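Local coordinates for probable glutamine-binding lipoprotein GlnH (GLNBP) (Mycobacterium tuberculosis, PDB 6H1U), which binds the acidic amino acids glutamate and aspartate and is probably the solute-binding lipoprotein of an amino-acid transport system, at residues Val166-Thr171 with Ile185-Asn190; Val189-Cys194 with Asp204-Asp209; Gly56-Ser61 with Val118-Ser123. All blocks are in the same frame, centred on the assembly; numbering follows the deposited sequence.

The three contacts surround one bound aspartic acid in the cleft of a two-lobed solute-binding protein, and each has a segment that touches it. Contact 3 closes first along the chain, before contact 1 opens; contact 2 then begins where contact 1 ends, sharing Val-189 and Asn-190. Contacts 1 and 2 are neighbours, their centres about 7 Å apart: strand 184-188 runs on into helix 191-199, and strands 163-167 and 205-207 lie side by side in the sheet. Contact 3 sits across the ligand, its centre about 14 Å and 15 Å from those of contacts 1 and 2, so the amino acid is gripped from both lobes.

Contact 1 (Val166-Thr171 with Ile185-Asn190); sequences VARGTT and IVSVVN. With ASP (aspartic acid), chain B.
Val-166 and Ala-167 pair in parallel with Ser-187 and Val-188, the backbone bonds running from Val-166 N to Val-186 O, from Val-188 N to Val-166 O and, beyond the strand end, from Arg-168 N to Val-188 O (2.8 Å). These are the two strands of a beta-alpha-beta unit whose crossover carries helix 171-176. On the face of Val-166 and Ser-187, Val-166 CG2 meets Ile-185 CG2 at 3.9 Å, and Leu-173 and Ile-176 of the crossover helix pack against both residues. Arg-168 reaches back over the second strand. Set anti to the carbonyl carbon (chi1 -70°), Arg-168 CG lies 3.4 Å from Ser-187 OG. A bend at chi3 (-75°) turns the guanidinium back, and Arg-168 NH1 donates to the same Ser-187 OG at 2.8 Å, almost exactly in the guanidinium plane. One face of the guanidinium lies over the peptide between Val-188 and Val-189, with Val-188 C 3.7 Å from its plane, and NH2 touches Val-189 CG2 and donates to Gly-6 O. A water donates to both Arg-168 O (2.7 Å) and Val-189 O, bridging the loops as they diverge. Thr-170 OG1 donates to Ala-167 O (2.8 Å) and Thr-171 N to the ligand carboxylate atom O (2.9 Å). The bonds of NH1 and NH2 hold the guanidinium in orientation against the peptide, while the turn delivers a backbone N-H to the amino acid.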
ATOM      1  N   VAL A 166      13.741   5.872   0.190  1.00 15.09           N
ATOM      2  CA  VAL A 166      12.576   5.222   0.773  0.71 12.62           C
ATOM      3  C   VAL A 166      11.659   6.302   1.319  1.00 11.40           C
ATOM      4  O   VAL A 166      12.109   7.339   1.803  1.00 16.16           O
ATOM      5  CB  VAL A 166      12.939   4.233   1.903  0.71 19.61           C
ATOM      6  CG1 VAL A 166      13.630   2.990   1.342  0.71 26.85           C
ATOM      7  CG2 VAL A 166      13.792   4.929   2.957  0.71 17.85           C
ATOM      8  N   ALA A 167      10.354   6.062   1.218  1.00 12.50           N
ATOM      9  CA  ALA A 167       9.393   6.954   1.854  1.00 12.50           C
ATOM     10  C   ALA A 167       9.325   6.658   3.347  1.00 15.34           C
ATOM     11  O   ALA A 167       9.340   5.497   3.766  1.00 15.30           O
ATOM     12  CB  ALA A 167       8.004   6.792   1.225  1.00 11.43           C
ATOM     13  N   ARG A 168       9.259   7.715   4.152  1.00 13.45           N
ATOM     14  CA  ARG A 168       9.152   7.523   5.594  1.00 10.95           C
ATOM     15  C   ARG A 168       7.833   6.846   5.952  1.00 17.30           C
ATOM     16  O   ARG A 168       6.807   7.034   5.292  1.00 16.57           O
ATOM     17  CB  ARG A 168       9.284   8.866   6.319  1.00 12.80           C
ATOM     18  CG  ARG A 168      10.712   9.413   6.219  1.00 17.69           C
ATOM     19  CD  ARG A 168      10.950  10.641   7.079  1.00 25.01           C
ATOM     20  NE  ARG A 168      10.339  11.840   6.522  1.00 23.10           N
ATOM     21  CZ  ARG A 168      10.910  12.581   5.577  1.00 21.84           C
ATOM     22  NH1 ARG A 168      12.081  12.214   5.082  1.00 20.36           N
ATOM     23  NH2 ARG A 168      10.313  13.680   5.127  1.00 23.87           N
ATOM     24  N   GLY A 169       7.870   6.050   7.018  1.00 15.82           N
ATOM     25  CA  GLY A 169       6.661   5.392   7.465  1.00 16.30           C
ATOM     26  C   GLY A 169       6.297   4.143   6.699  1.00 21.86           C
ATOM     27  O   GLY A 169       5.130   3.742   6.725  1.00 20.06           O
ATOM     28  N   THR A 170       7.253   3.507   6.024  1.00 15.14           N
ATOM     29  CA  THR A 170       6.959   2.332   5.212  1.00 12.93           C
ATOM     30  C   THR A 170       7.720   1.113   5.718  1.00 13.39           C
ATOM     31  O   THR A 170       8.765   1.228   6.365  1.00 16.88           O
ATOM     32  CB  THR A 170       7.302   2.558   3.728  1.00 13.79           C
ATOM     33  OG1 THR A 170       8.710   2.820   3.589  1.00 14.21           O
ATOM     34  CG2 THR A 170       6.501   3.728   3.158  1.00 12.25           C
ATOM     35  N   THR A 171       7.161  -0.069   5.430  1.00 13.43           N
ATOM     36  CA  THR A 171       7.865  -1.325   5.683  1.00 14.90           C
ATOM     37  C   THR A 171       9.151  -1.407   4.884  1.00 15.18           C
ATOM     38  O   THR A 171      10.065  -2.147   5.261  1.00 17.80           O
ATOM     39  CB  THR A 171       6.997  -2.527   5.304  1.00 17.78           C
ATOM     40  OG1 THR A 171       6.622  -2.420   3.919  1.00 14.84           O
ATOM     41  CG2 THR A 171       5.746  -2.621   6.195  1.00 20.06           C
ATOM     42  N   ILE A 185      20.951   5.802   3.069  1.00 14.15           N
ATOM     43  CA  ILE A 185      19.496   5.813   3.077  1.00 13.46           C
ATOM     44  C   ILE A 185      19.008   7.250   3.027  1.00 14.15           C
ATOM     45  O   ILE A 185      19.351   8.069   3.889  1.00 20.04           O
ATOM     46  CB  ILE A 185      18.934   5.064   4.291  1.00 15.74           C
ATOM     47  CG1 ILE A 185      19.439   3.617   4.247  1.00 14.95           C
ATOM     48  CG2 ILE A 185      17.413   5.113   4.260  1.00 19.16           C
ATOM     49  CD1 ILE A 185      19.035   2.756   5.443  1.00 20.22           C
ATOM     50  N   VAL A 186      18.229   7.551   1.995  1.00 13.01           N
ATOM     51  CA  VAL A 186      17.677   8.874   1.754  1.00 12.80           C
ATOM     52  C   VAL A 186      16.173   8.734   1.909  1.00 14.83           C
ATOM     53  O   VAL A 186      15.560   7.902   1.233  1.00 21.06           O
ATOM     54  CB  VAL A 186      18.054   9.389   0.353  1.00 23.92           C
ATOM     55  CG1 VAL A 186      17.389  10.729   0.061  1.00 23.94           C
ATOM     56  CG2 VAL A 186      19.583   9.478   0.213  1.00 19.22           C
ATOM     57  N   SER A 187      15.570   9.506   2.806  1.00 13.40           N
ATOM     58  CA  SER A 187      14.138   9.334   3.011  1.00 11.91           C
ATOM     59  C   SER A 187      13.373  10.578   2.576  1.00 11.93           C
ATOM     60  O   SER A 187      13.897  11.699   2.597  1.00 14.85           O
ATOM     61  CB  SER A 187      13.807   8.976   4.467  1.00 19.80           C
ATOM     62  OG  SER A 187      13.931  10.087   5.310  1.00 22.00           O
ATOM     63  N   VAL A 188      12.130  10.345   2.140  1.00 13.38           N
ATOM     64  CA  VAL A 188      11.263  11.373   1.584  1.00 17.34           C
ATOM     65  C   VAL A 188       9.839  11.128   2.066  1.00 13.97           C
ATOM     66  O   VAL A 188       9.532  10.120   2.709  1.00 15.76           O
ATOM     67  CB  VAL A 188      11.308  11.398   0.042  1.00 15.25           C
ATOM     68  CG1 VAL A 188      12.697  11.827  -0.451  1.00 22.65           C
ATOM     69  CG2 VAL A 188      10.933  10.051  -0.508  1.00 16.78           C
ATOM     70  N   VAL A 189       8.958  12.069   1.731  1.00 16.19           N
ATOM     71  CA  VAL A 189       7.569  11.962   2.173  1.00 12.51           C
ATOM     72  C   VAL A 189       6.824  10.879   1.394  1.00 12.61           C
ATOM     73  O   VAL A 189       6.034  10.120   1.970  1.00 14.88           O
ATOM     74  CB  VAL A 189       6.872  13.327   2.053  1.00 15.16           C
ATOM     75  CG1 VAL A 189       5.382  13.200   2.367  1.00 21.98           C
ATOM     76  CG2 VAL A 189       7.547  14.336   2.976  1.00 23.32           C
ATOM     77  N   ASN A 190       7.032  10.788   0.076  1.00 14.15           N
ATOM     78  CA  ASN A 190       6.284   9.825  -0.728  1.00 16.67           C
ATOM     79  C   ASN A 190       7.132   9.268  -1.867  1.00 16.37           C
ATOM     80  O   ASN A 190       8.199   9.789  -2.205  1.00 16.27           O
ATOM     81  CB  ASN A 190       4.987  10.434  -1.276  1.00 26.22           C
ATOM     82  CG  ASN A 190       5.233  11.673  -2.092  1.00 24.99           C
ATOM     83  OD1 ASN A 190       5.981  11.641  -3.068  1.00 29.04           O
ATOM     84  ND2 ASN A 190       4.595  12.776  -1.709  1.00 33.26           N
TER
HETATM   85  N   ASP B 401       3.242  -1.428   1.388  1.00 15.37           N
HETATM   86  CA  ASP B 401       4.363  -0.807   2.084  1.00 17.53           C
HETATM   87  C   ASP B 401       3.927  -0.306   3.455  1.00 18.32           C
HETATM   88  O   ASP B 401       4.657   0.448   4.104  1.00 14.80           O
HETATM   89  CB  ASP B 401       4.951   0.352   1.247  1.00 14.73           C
HETATM   90  CG  ASP B 401       4.005   1.535   1.138  1.00 19.40           C
HETATM   91  OD1 ASP B 401       4.452   2.614   0.693  1.00 19.01           O
HETATM   92  OD2 ASP B 401       2.814   1.394   1.474  1.00 16.28           O
HETATM   93  OXT ASP B 401       2.828  -0.667   3.899  1.00 14.44           O
HETATM   94  O   HOH W   1       5.673   9.334   4.608  1.00 23.59           O

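Contact 2 (Val189-Cys194 with Asp204-Asp209); sequences VNWADC and DAVSTD. With ASP (aspartic acid), chain B.
Thr-208 lies over one face of the Trp-191 indole, the two side chains reaching toward each other from strand and helix. Thr-208 CB stands 3.5 Å from the centroid of the six-membered ring of Trp-191, 21° off the normal, a CH-pi contact, and its methyl CG2 lies over the middle of the indole. OG1 of Thr-208, anti to the backbone N (chi1 -170°), is carried over the rim, 3.2 Å from Trp-191 CZ2, and is hydrogen-bonded to Ser-172 of helix 171-176. Val-206 approaches the indole obliquely at the far end of the benzene ring, with CG1 of Val-206 3.6 Å from Trp-191 CZ3. The other methyl, Val-206 CG2, turns to Cys-194 CB at 3.8 Å, one helical turn after Trp-191, where the Cys-194 sulfur is joined to Cys-165 in a disulfide.

The first turn of helix 191-199 thus packs on strand 205-207, in the lobe of the solute-binding fold that carries the ligand contacts of Trp-191 and Asp-209. A capping box starts this helix: Asp-193 N donates to Asn-190 OD1 (2.9 Å), and Asn-190 N returns a bond to Asp-193 OD2, met from above the carboxylate plane. Helix 210-219 adds Ile-212 against Trp-191 and Leu-213 against Val-206 and Thr-208.

At the pyrrole edge of the indole, NE1 of Trp-191 points at the ligand's side-chain carboxylate and donates to its OD1 at 2.7 Å, with the oxygen near the ring plane and an N-H...O angle of 161°. With Thr-208 on one face and the backbone of Ala-167 on the other, the indole is held between them, its N-H directed at the ligand. Just past the corner at Thr-208, Asp-209 OD2 accepts from the ligand amino nitrogen N, also at 2.7 Å, and has a second partner in the hydroxyl of Tyr-235.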
ATOM      1  N   VAL A 189       8.958  12.069   1.731  1.00 16.19           N
ATOM      2  CA  VAL A 189       7.569  11.962   2.173  1.00 12.51           C
ATOM      3  C   VAL A 189       6.824  10.879   1.394  1.00 12.61           C
ATOM      4  O   VAL A 189       6.034  10.120   1.970  1.00 14.88           O
ATOM      5  CB  VAL A 189       6.872  13.327   2.053  1.00 15.16           C
ATOM      6  CG1 VAL A 189       5.382  13.200   2.367  1.00 21.98           C
ATOM      7  CG2 VAL A 189       7.547  14.336   2.976  1.00 23.32           C
ATOM      8  N   ASN A 190       7.032  10.788   0.076  1.00 14.15           N
ATOM      9  CA  ASN A 190       6.284   9.825  -0.728  1.00 16.67           C
ATOM     10  C   ASN A 190       7.132   9.268  -1.867  1.00 16.37           C
ATOM     11  O   ASN A 190       8.199   9.789  -2.205  1.00 16.27           O
ATOM     12  CB  ASN A 190       4.987  10.434  -1.276  1.00 26.22           C
ATOM     13  CG  ASN A 190       5.233  11.673  -2.092  1.00 24.99           C
ATOM     14  OD1 ASN A 190       5.981  11.641  -3.068  1.00 29.04           O
ATOM     15  ND2 ASN A 190       4.595  12.776  -1.709  1.00 33.26           N
ATOM     16  N   TRP A 191       6.629   8.186  -2.468  1.00 14.47           N
ATOM     17  CA  TRP A 191       7.409   7.474  -3.475  1.00 10.97           C
ATOM     18  C   TRP A 191       7.564   8.295  -4.748  1.00 14.59           C
ATOM     19  O   TRP A 191       8.573   8.146  -5.451  1.00 16.04           O
ATOM     20  CB  TRP A 191       6.779   6.107  -3.769  1.00 15.29           C
ATOM     21  CG  TRP A 191       6.881   5.188  -2.582  1.00 14.19           C
ATOM     22  CD1 TRP A 191       5.850   4.756  -1.783  1.00 14.22           C
ATOM     23  CD2 TRP A 191       8.079   4.634  -2.025  1.00 12.72           C
ATOM     24  NE1 TRP A 191       6.337   3.944  -0.783  1.00 14.01           N
ATOM     25  CE2 TRP A 191       7.701   3.856  -0.906  1.00 15.25           C
ATOM     26  CE3 TRP A 191       9.435   4.699  -2.375  1.00 15.57           C
ATOM     27  CZ2 TRP A 191       8.631   3.169  -0.126  1.00 12.02           C
ATOM     28  CZ3 TRP A 191      10.355   4.007  -1.610  1.00 11.20           C
ATOM     29  CH2 TRP A 191       9.948   3.248  -0.495  1.00 11.99           C
ATOM     30  N   ALA A 192       6.598   9.174  -5.052  1.00 14.57           N
ATOM     31  CA  ALA A 192       6.778  10.076  -6.190  1.00 19.10           C
ATOM     32  C   ALA A 192       8.019  10.942  -6.018  1.00 18.99           C
ATOM     33  O   ALA A 192       8.668  11.301  -7.013  1.00 16.79           O
ATOM     34  CB  ALA A 192       5.545  10.961  -6.363  1.00 23.98           C
ATOM     35  N   ASP A 193       8.348  11.304  -4.770  1.00 15.42           N
ATOM     36  CA  ASP A 193       9.556  12.088  -4.511  1.00 13.13           C
ATOM     37  C   ASP A 193      10.816  11.291  -4.827  1.00 14.94           C
ATOM     38  O   ASP A 193      11.821  11.858  -5.281  1.00 17.84           O
ATOM     39  CB  ASP A 193       9.591  12.543  -3.049  1.00 16.90           C
ATOM     40  CG  ASP A 193       8.460  13.486  -2.693  1.00 25.99           C
ATOM     41  OD1 ASP A 193       7.976  14.233  -3.574  1.00 23.41           O
ATOM     42  OD2 ASP A 193       8.066  13.492  -1.506  1.00 26.75           O
ATOM     43  N   CYS A 194      10.801   9.983  -4.543  1.00 15.70           N
ATOM     44  CA  CYS A 194      11.932   9.135  -4.910  1.00 17.62           C
ATOM     45  C   CYS A 194      12.137   9.139  -6.412  1.00 16.65           C
ATOM     46  O   CYS A 194      13.273   9.157  -6.894  1.00 17.85           O
ATOM     47  CB  CYS A 194      11.725   7.695  -4.424  1.00 14.99           C
ATOM     48  SG  CYS A 194      11.894   7.475  -2.654  1.00 20.30           S
ATOM     49  N   ASP A 204      20.520   6.646  -6.295  1.00 15.09           N
ATOM     50  CA  ASP A 204      20.898   5.618  -7.254  1.00 14.58           C
ATOM     51  C   ASP A 204      19.817   4.577  -7.517  1.00 18.86           C
ATOM     52  O   ASP A 204      19.816   3.968  -8.592  1.00 19.25           O
ATOM     53  CB  ASP A 204      22.164   4.910  -6.768  1.00 16.02           C
ATOM     54  CG  ASP A 204      23.299   5.879  -6.564  1.00 25.66           C
ATOM     55  OD1 ASP A 204      23.568   6.635  -7.518  1.00 24.08           O
ATOM     56  OD2 ASP A 204      23.875   5.926  -5.456  1.00 20.29           O
ATOM     57  N   ALA A 205      18.912   4.351  -6.564  1.00 18.07           N
ATOM     58  CA  ALA A 205      17.896   3.316  -6.696  1.00 15.16           C
ATOM     59  C   ALA A 205      16.787   3.594  -5.692  1.00 13.30           C
ATOM     60  O   ALA A 205      16.972   4.338  -4.728  1.00 14.01           O
ATOM     61  CB  ALA A 205      18.475   1.917  -6.464  1.00 17.29           C
ATOM     62  N   VAL A 206      15.639   2.977  -5.940  1.00 15.04           N
ATOM     63  CA  VAL A 206      14.481   3.002  -5.049  1.00 16.38           C
ATOM     64  C   VAL A 206      14.116   1.559  -4.728  1.00 13.53           C
ATOM     65  O   VAL A 206      14.109   0.713  -5.626  1.00 17.52           O
ATOM     66  CB  VAL A 206      13.285   3.712  -5.724  1.00 14.39           C
ATOM     67  CG1 VAL A 206      12.107   3.868  -4.755  1.00 11.92           C
ATOM     68  CG2 VAL A 206      13.723   5.058  -6.325  1.00 15.83           C
ATOM     69  N   SER A 207      13.760   1.270  -3.476  1.00 14.77           N
ATOM     70  CA  SER A 207      13.304  -0.083  -3.161  1.00 13.22           C
ATOM     71  C   SER A 207      11.984  -0.029  -2.404  1.00 13.74           C
ATOM     72  O   SER A 207      11.921   0.537  -1.307  1.00 15.08           O
ATOM     73  CB  SER A 207      14.348  -0.866  -2.356  1.00 13.85           C
ATOM     74  OG  SER A 207      13.861  -2.171  -2.087  1.00 15.40           O
ATOM     75  N   THR A 208      10.938  -0.612  -2.993  1.00 13.85           N
ATOM     76  CA  THR A 208       9.643  -0.778  -2.335  1.00 12.80           C
ATOM     77  C   THR A 208       8.841  -1.823  -3.106  1.00 10.65           C
ATOM     78  O   THR A 208       9.380  -2.537  -3.960  1.00 12.57           O
ATOM     79  CB  THR A 208       8.895   0.562  -2.213  1.00 12.46           C
ATOM     80  OG1 THR A 208       7.741   0.411  -1.364  1.00 15.08           O
ATOM     81  CG2 THR A 208       8.443   1.103  -3.568  1.00 11.74           C
ATOM     82  N   ASP A 209       7.551  -1.924  -2.771  1.00 12.44           N
ATOM     83  CA  ASP A 209       6.630  -2.865  -3.409  1.00 14.66           C
ATOM     84  C   ASP A 209       6.744  -2.800  -4.926  1.00 12.46           C
ATOM     85  O   ASP A 209       6.701  -1.712  -5.508  1.00 15.28           O
ATOM     86  CB  ASP A 209       5.187  -2.528  -3.035  1.00 12.81           C
ATOM     87  CG  ASP A 209       4.949  -2.401  -1.539  1.00 14.28           C
ATOM     88  OD1 ASP A 209       5.862  -2.609  -0.718  1.00 12.44           O
ATOM     89  OD2 ASP A 209       3.795  -2.080  -1.196  1.00 15.39           O
TER
HETATM   90  N   ASP B 401       3.242  -1.428   1.388  1.00 15.37           N
HETATM   91  CA  ASP B 401       4.363  -0.807   2.084  1.00 17.53           C
HETATM   92  C   ASP B 401       3.927  -0.306   3.455  1.00 18.32           C
HETATM   93  O   ASP B 401       4.657   0.448   4.104  1.00 14.80           O
HETATM   94  CB  ASP B 401       4.951   0.352   1.247  1.00 14.73           C
HETATM   95  CG  ASP B 401       4.005   1.535   1.138  1.00 19.40           C
HETATM   96  OD1 ASP B 401       4.452   2.614   0.693  1.00 19.01           O
HETATM   97  OD2 ASP B 401       2.814   1.394   1.474  1.00 16.28           O
HETATM   98  OXT ASP B 401       2.828  -0.667   3.899  1.00 14.44           O

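Contact 3 (Gly56-Ser61 with Val118-Ser123); sequences GLDIGS and VVKTMS. With ASP (aspartic acid), chain B.
Strand 53-57 pairs in parallel with the end of strand 117-118 in the sheet of one lobe of the solute-binding fold, and the loop that follows, 118-123, forms one wall of the ligand site. Gly-56 is bridged to Val-118, and its O accepts from Val-119 N. Beyond this pair the Lys-120 side chain runs alongside the backbone of Leu-57 with its CB, CG and CD, Lys-120 CD coming within 3.9 Å of Leu-57 CA. Extended until a bend at chi4 (-42°), the lysine crosses Asp-58 at about a right angle and brings Lys-120 NZ to Asp-58 OD2 at 3.2 Å, a salt bridge whose hydrogen bond is weak. The other carboxylate oxygen holds its own turn. Asp-58 OD1 takes Ser-61 OG on its syn lone pair (2.6 Å) and, from above the carboxylate plane, Gly-60 N, an Asx turn; these bonds fix the rotation of the carboxylate.

Across the loop, the ligand amino nitrogen N donates to Thr-121 O at 2.7 Å and to Ser-123 OG, while Ser-123 N donates to the ligand carboxylate OXT at 2.9 Å. Thr-121 OG1 donates a hydrogen bond to the ligand OD2. A water links this layer to the lysine behind it, accepting from Lys-120 NZ at 2.9 Å and donating to Thr-121 OG1 at 2.8 Å.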
ATOM      1  N   GLY A  56      -8.814   7.226   3.805  1.00 12.77           N
ATOM      2  CA  GLY A  56      -7.475   7.794   3.832  1.00 12.45           C
ATOM      3  C   GLY A  56      -6.618   7.209   2.725  1.00 12.31           C
ATOM      4  O   GLY A  56      -6.522   5.988   2.581  1.00 14.80           O
ATOM      5  N   LEU A  57      -6.000   8.088   1.945  1.00 13.44           N
ATOM      6  CA  LEU A  57      -5.072   7.730   0.868  1.00 10.47           C
ATOM      7  C   LEU A  57      -4.402   9.035   0.428  1.00 11.05           C
ATOM      8  O   LEU A  57      -4.524  10.054   1.108  1.00 14.88           O
ATOM      9  CB  LEU A  57      -5.789   7.012  -0.281  1.00 12.58           C
ATOM     10  CG  LEU A  57      -7.155   7.524  -0.755  1.00 15.74           C
ATOM     11  CD1 LEU A  57      -7.079   8.913  -1.410  1.00 14.82           C
ATOM     12  CD2 LEU A  57      -7.774   6.511  -1.727  1.00 17.46           C
ATOM     13  N   ASP A  58      -3.700   9.026  -0.707  1.00 15.79           N
ATOM     14  CA  ASP A  58      -3.226  10.292  -1.283  1.00 14.64           C
ATOM     15  C   ASP A  58      -3.569  10.320  -2.773  1.00 16.31           C
ATOM     16  O   ASP A  58      -4.218   9.410  -3.288  1.00 23.15           O
ATOM     17  CB  ASP A  58      -1.726  10.523  -1.006  1.00 16.76           C
ATOM     18  CG  ASP A  58      -0.800   9.564  -1.753  1.00 22.98           C
ATOM     19  OD1 ASP A  58      -1.213   8.904  -2.727  1.00 26.43           O
ATOM     20  OD2 ASP A  58       0.380   9.491  -1.357  1.00 25.59           O
ATOM     21  N   ILE A  59      -3.169  11.389  -3.474  1.00 16.28           N
ATOM     22  CA  ILE A  59      -3.517  11.529  -4.893  1.00 19.01           C
ATOM     23  C   ILE A  59      -2.239  11.571  -5.723  1.00 16.64           C
ATOM     24  O   ILE A  59      -2.203  12.153  -6.815  1.00 27.06           O
ATOM     25  CB  ILE A  59      -4.394  12.770  -5.172  1.00 23.50           C
ATOM     26  CG1 ILE A  59      -5.470  12.953  -4.102  1.00 28.33           C
ATOM     27  CG2 ILE A  59      -5.113  12.651  -6.531  1.00 35.69           C
ATOM     28  CD1 ILE A  59      -6.473  11.825  -4.041  1.00 34.37           C
ATOM     29  N   GLY A  60      -1.187  10.928  -5.237  1.00 16.89           N
ATOM     30  CA  GLY A  60       0.042  10.923  -6.011  1.00 19.56           C
ATOM     31  C   GLY A  60       0.689   9.560  -6.176  1.00 21.48           C
ATOM     32  O   GLY A  60       1.898   9.474  -6.426  1.00 26.70           O
ATOM     33  N   SER A  61      -0.085   8.487  -6.031  1.00 17.17           N
ATOM     34  CA  SER A  61       0.438   7.120  -6.080  1.00 11.23           C
ATOM     35  C   SER A  61      -0.052   6.483  -7.374  1.00 14.90           C
ATOM     36  O   SER A  61      -1.159   5.953  -7.434  1.00 16.79           O
ATOM     37  CB  SER A  61      -0.018   6.316  -4.849  1.00 13.10           C
ATOM     38  OG  SER A  61       0.361   6.988  -3.658  1.00 20.08           O
ATOM     39  N   VAL A 118      -8.368   3.131   5.804  1.00 12.83           N
ATOM     40  CA  VAL A 118      -7.217   3.488   4.975  1.00 10.95           C
ATOM     41  C   VAL A 118      -7.108   2.447   3.866  1.00 12.91           C
ATOM     42  O   VAL A 118      -7.023   1.242   4.139  1.00 14.02           O
ATOM     43  CB  VAL A 118      -5.922   3.560   5.803  1.00 12.11           C
ATOM     44  CG1 VAL A 118      -4.685   3.677   4.882  1.00 14.69           C
ATOM     45  CG2 VAL A 118      -5.981   4.734   6.768  1.00 12.73           C
ATOM     46  N   VAL A 119      -7.121   2.900   2.618  1.00 11.51           N
ATOM     47  CA  VAL A 119      -6.833   2.037   1.470  1.00 10.03           C
ATOM     48  C   VAL A 119      -5.659   2.706   0.768  1.00 14.62           C
ATOM     49  O   VAL A 119      -5.835   3.556  -0.110  1.00 15.53           O
ATOM     50  CB  VAL A 119      -8.027   1.851   0.536  1.00 10.79           C
ATOM     51  CG1 VAL A 119      -7.766   0.681  -0.409  1.00 17.41           C
ATOM     52  CG2 VAL A 119      -9.323   1.574   1.363  1.00 13.17           C
ATOM     53  N   LYS A 120      -4.447   2.366   1.217  1.00 13.42           N
ATOM     54  CA  LYS A 120      -3.235   3.044   0.741  1.00 13.09           C
ATOM     55  C   LYS A 120      -2.082   2.046   0.887  1.00 12.59           C
ATOM     56  O   LYS A 120      -1.268   2.155   1.805  1.00 13.28           O
ATOM     57  CB  LYS A 120      -2.958   4.342   1.502  1.00 13.79           C
ATOM     58  CG  LYS A 120      -1.946   5.226   0.781  1.00 21.16           C
ATOM     59  CD  LYS A 120      -1.496   6.394   1.637  1.00 18.88           C
ATOM     60  CE  LYS A 120      -0.619   7.329   0.831  1.00 28.30           C
ATOM     61  NZ  LYS A 120       0.350   6.600  -0.034  1.00 27.20           N
ATOM     62  N   THR A 121      -2.051   1.075  -0.040  1.00 13.23           N
ATOM     63  CA  THR A 121      -1.037   0.021  -0.157  1.00 12.78           C
ATOM     64  C   THR A 121      -0.512  -0.426   1.206  1.00 16.78           C
ATOM     65  O   THR A 121       0.698  -0.517   1.406  1.00 14.39           O
ATOM     66  CB  THR A 121       0.133   0.478  -1.063  1.00 14.35           C
ATOM     67  OG1 THR A 121       0.766   1.658  -0.535  1.00 15.47           O
ATOM     68  CG2 THR A 121      -0.360   0.793  -2.469  1.00 16.22           C
ATOM     69  N   MET A 122      -1.402  -0.731   2.150  1.00 13.68           N
ATOM     70  CA  MET A 122      -0.991  -0.822   3.548  1.00 10.53           C
ATOM     71  C   MET A 122      -0.675  -2.274   3.908  1.00 14.00           C
ATOM     72  O   MET A 122      -1.575  -3.087   4.130  1.00 13.11           O
ATOM     73  CB  MET A 122      -2.060  -0.220   4.454  1.00 13.72           C
ATOM     74  CG  MET A 122      -1.548   0.046   5.855  1.00 16.99           C
ATOM     75  SD  MET A 122      -2.780   0.928   6.827  1.00 20.48           S
ATOM     76  CE  MET A 122      -1.878   1.170   8.356  1.00 18.27           C
ATOM     77  N   SER A 123       0.615  -2.591   3.997  1.00 12.76           N
ATOM     78  CA  SER A 123       1.026  -3.946   4.352  1.00 13.41           C
ATOM     79  C   SER A 123       0.575  -4.298   5.757  1.00 15.16           C
ATOM     80  O   SER A 123       0.737  -3.506   6.690  1.00 15.17           O
ATOM     81  CB  SER A 123       2.541  -4.084   4.251  1.00 12.54           C
ATOM     82  OG  SER A 123       2.934  -3.915   2.910  1.00 13.66           O
TER
HETATM   83  N   ASP B 401       3.242  -1.428   1.388  1.00 15.37           N
HETATM   84  CA  ASP B 401       4.363  -0.807   2.084  1.00 17.53           C
HETATM   85  C   ASP B 401       3.927  -0.306   3.455  1.00 18.32           C
HETATM   86  O   ASP B 401       4.657   0.448   4.104  1.00 14.80           O
HETATM   87  CB  ASP B 401       4.951   0.352   1.247  1.00 14.73           C
HETATM   88  CG  ASP B 401       4.005   1.535   1.138  1.00 19.40           C
HETATM   89  OD1 ASP B 401       4.452   2.614   0.693  1.00 19.01           O
HETATM   90  OD2 ASP B 401       2.814   1.394   1.474  1.00 16.28           O
HETATM   91  OXT ASP B 401       2.828  -0.667   3.899  1.00 14.44           O
HETATM   92  O   HOH W   2       0.520   4.241  -1.644  1.00 31.43           O